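Long-range contact in hypothetical protein HD1797 (Haemophilus ducreyi, PDB 2P4P), which is predicted to help export the polyamines cadaverine and putrescine across the inner membrane, and is represented here by its C-terminal CorC_HlyC (transporter-associated) domain: residues 11-16 and 76-81. Residues are numbered along the deposited sequence; the frame is centred on the assembly and turned at random.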
loop_
_atom_site.group_PDB
_atom_site.type_symbol
_atom_site.label_atom_id
_atom_site.label_comp_id
_atom_site.label_asym_id
_atom_site.label_seq_id
_atom_site.Cartn_x
_atom_site.Cartn_y
_atom_site.Cartn_z
ATOM N N TRP A 11 -9.044 -0.821 -0.374
ATOM C CA TRP A 11 -8.807 -0.760 -1.783
ATOM C C TRP A 11 -7.521 0.003 -2.034
ATOM O O TRP A 11 -7.258 1.017 -1.387
ATOM C CB TRP A 11 -9.915 -0.000 -2.501
ATOM C CG TRP A 11 -11.280 -0.581 -2.515
ATOM C CD1 TRP A 11 -11.674 -1.855 -2.150
ATOM C CD2 TRP A 11 -12.465 0.083 -2.983
ATOM N NE1 TRP A 11 -13.033 -1.995 -2.330
ATOM C CE2 TRP A 11 -13.542 -0.826 -2.841
ATOM C CE3 TRP A 11 -12.722 1.369 -3.483
ATOM C CZ2 TRP A 11 -14.865 -0.495 -3.215
ATOM C CZ3 TRP A 11 -14.040 1.705 -3.841
ATOM C CH2 TRP A 11 -15.089 0.775 -3.695
ATOM N N LEU A 12 -6.752 -0.468 -3.006
ATOM C CA LEU A 12 -5.611 0.271 -3.505
ATOM C C LEU A 12 -6.025 0.980 -4.776
ATOM O O LEU A 12 -6.478 0.342 -5.741
ATOM C CB LEU A 12 -4.446 -0.677 -3.758
ATOM C CG LEU A 12 -3.121 -0.039 -4.169
ATOM C CD1 LEU A 12 -2.432 0.577 -2.959
ATOM C CD2 LEU A 12 -2.234 -1.092 -4.792
ATOM N N ILE A 13 -5.822 2.301 -4.792
ATOM C CA ILE A 13 -6.349 3.206 -5.831
ATOM C C ILE A 13 -5.259 4.128 -6.403
ATOM O O ILE A 13 -4.417 4.594 -5.656
ATOM C CB ILE A 13 -7.522 4.051 -5.234
ATOM C CG1 ILE A 13 -8.756 3.156 -5.036
ATOM C CG2 ILE A 13 -7.872 5.250 -6.112
ATOM C CD1 ILE A 13 -9.856 3.796 -4.213
ATOM N N ASP A 14 -5.289 4.371 -7.718
ATOM C CA ASP A 14 -4.369 5.284 -8.409
ATOM C C ASP A 14 -4.717 6.720 -8.021
ATOM O O ASP A 14 -5.880 7.089 -8.021
ATOM C CB ASP A 14 -4.495 5.084 -9.929
ATOM C CG ASP A 14 -3.615 6.035 -10.754
ATOM O OD1 ASP A 14 -2.889 6.885 -10.189
ATOM O OD2 ASP A 14 -3.659 5.935 -12.007
ATOM N N GLY A 15 -3.705 7.531 -7.704
ATOM C CA GLY A 15 -3.946 8.917 -7.265
ATOM C C GLY A 15 -4.620 9.749 -8.354
ATOM O O GLY A 15 -5.259 10.758 -8.074
ATOM N N ALA A 16 -4.521 9.285 -9.585
ATOM C CA ALA A 16 -5.018 10.025 -10.736
ATOM C C ALA A 16 -6.484 9.691 -11.059
ATOM O O ALA A 16 -7.028 10.213 -12.034
ATOM C CB ALA A 16 -4.145 9.733 -11.962
ATOM N N ASP A 76 0.693 8.937 -6.106
ATOM C CA ASP A 76 0.705 7.924 -7.161
ATOM C C ASP A 76 -0.315 6.811 -6.810
ATOM O O ASP A 76 -1.200 6.471 -7.627
ATOM C CB ASP A 76 2.149 7.406 -7.287
ATOM C CG ASP A 76 2.298 6.236 -8.224
ATOM O OD1 ASP A 76 1.692 6.227 -9.317
ATOM O OD2 ASP A 76 3.073 5.325 -7.878
ATOM N N GLN A 77 -0.181 6.266 -5.604
ATOM C CA GLN A 77 -1.126 5.260 -5.076
ATOM C C GLN A 77 -1.569 5.566 -3.667
ATOM O O GLN A 77 -0.776 6.022 -2.852
ATOM C CB GLN A 77 -0.502 3.876 -5.069
ATOM C CG GLN A 77 -0.290 3.309 -6.436
ATOM C CD GLN A 77 0.370 1.959 -6.384
ATOM O OE1 GLN A 77 -0.196 0.975 -6.818
ATOM N NE2 GLN A 77 1.561 1.907 -5.835
ATOM N N LEU A 78 -2.829 5.259 -3.372
ATOM C CA LEU A 78 -3.371 5.395 -2.044
ATOM C C LEU A 78 -4.180 4.149 -1.663
ATOM O O LEU A 78 -4.576 3.363 -2.517
ATOM C CB LEU A 78 -4.281 6.620 -1.964
ATOM C CG LEU A 78 -5.421 6.619 -2.990
ATOM C CD1 LEU A 78 -6.788 6.748 -2.309
ATOM C CD2 LEU A 78 -5.193 7.685 -4.075
HETATM N N MSE A 79 -4.407 3.979 -0.374
HETATM C CA MSE A 79 -5.276 2.940 0.122
HETATM C C MSE A 79 -6.431 3.574 0.853
HETATM O O MSE A 79 -6.254 4.570 1.548
HETATM C CB MSE A 79 -4.519 2.068 1.120
HETATM C CG MSE A 79 -5.216 0.757 1.410
HETATM SE SE MSE A 79 -4.272 -0.140 2.844
HETATM C CE MSE A 79 -3.205 1.332 3.456
ATOM N N VAL A 80 -7.612 2.984 0.689
ATOM C CA VAL A 80 -8.844 3.443 1.340
ATOM C C VAL A 80 -9.269 2.286 2.232
ATOM O O VAL A 80 -9.245 1.152 1.779
ATOM C CB VAL A 80 -9.986 3.701 0.288
ATOM C CG1 VAL A 80 -11.218 4.369 0.951
ATOM C CG2 VAL A 80 -9.480 4.580 -0.809
ATOM N N SER A 81 -9.672 2.577 3.461
ATOM C CA SER A 81 -10.220 1.596 4.372
ATOM C C SER A 81 -11.284 2.327 5.202
ATOM O O SER A 81 -11.405 3.571 5.119
ATOM C CB SER A 81 -9.076 1.066 5.253
ATOM O OG SER A 81 -8.403 2.170 5.829
#
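Trp11 to Asp14 pair with Gln77 to Val80 in the antiparallel sheet of the CorC_HlyC domain, the first on an outermost strand within this chain, the second on the central one. The register rests on two reciprocal backbone pairs, Trp11 with Val80 and Ile13 with Leu78; in the second, Ile13 N reaches Leu78 O at 2.8 Å, nearly straight (169°). Beyond the strand end the ladder gains one more rung, Gly15 N to Asp76 O at 2.7 Å, but here the donor stands 56° out of the carbonyl plane. On its other side the central strand has a classic beta bulge, Asp76 and Gln77 both facing Asp69. Asp14 shapes the turn at the same end: its OD1 accepts from Ala16 N at 3.0 Å, closing an Asx turn.

On the face toward helix 40-48, Ile13 packs against Leu78 and Val80. Its CB meets Leu78 CG at 4.0 Å; in the conformer modelled here, its CD1 also touches Val80 CG2 and lies at the edge of the Trp11 ring, in its plane. Leu78 CG sits between backbone N and carbonyl carbon (chi1 56°), which brings it to 3.5 Å from Ile13 O. Leu78 CD2 lies 3.6 Å from Gly15 CA.

On the opposite face, Leu12 CD2 lies 3.5 Å from Gln77 OE1, the two side chains crossing at a slant. Gln77 NE2 donates to Asp69 OD2 and to Ile68 O of the second subunit. One face thus packs on helix 40-48 through Leu78, whereas the other, with Leu12, Gln77 and Met79, meets the second subunit. The short backbone bonds fix the register, while Asp14 OD1 and Asp76 OD1, 4.7 Å apart, together with Asp69 and Glu71, both magnesium-binding in a crystal structure of this protein, would probably make this end of the sheet attractive to a cation.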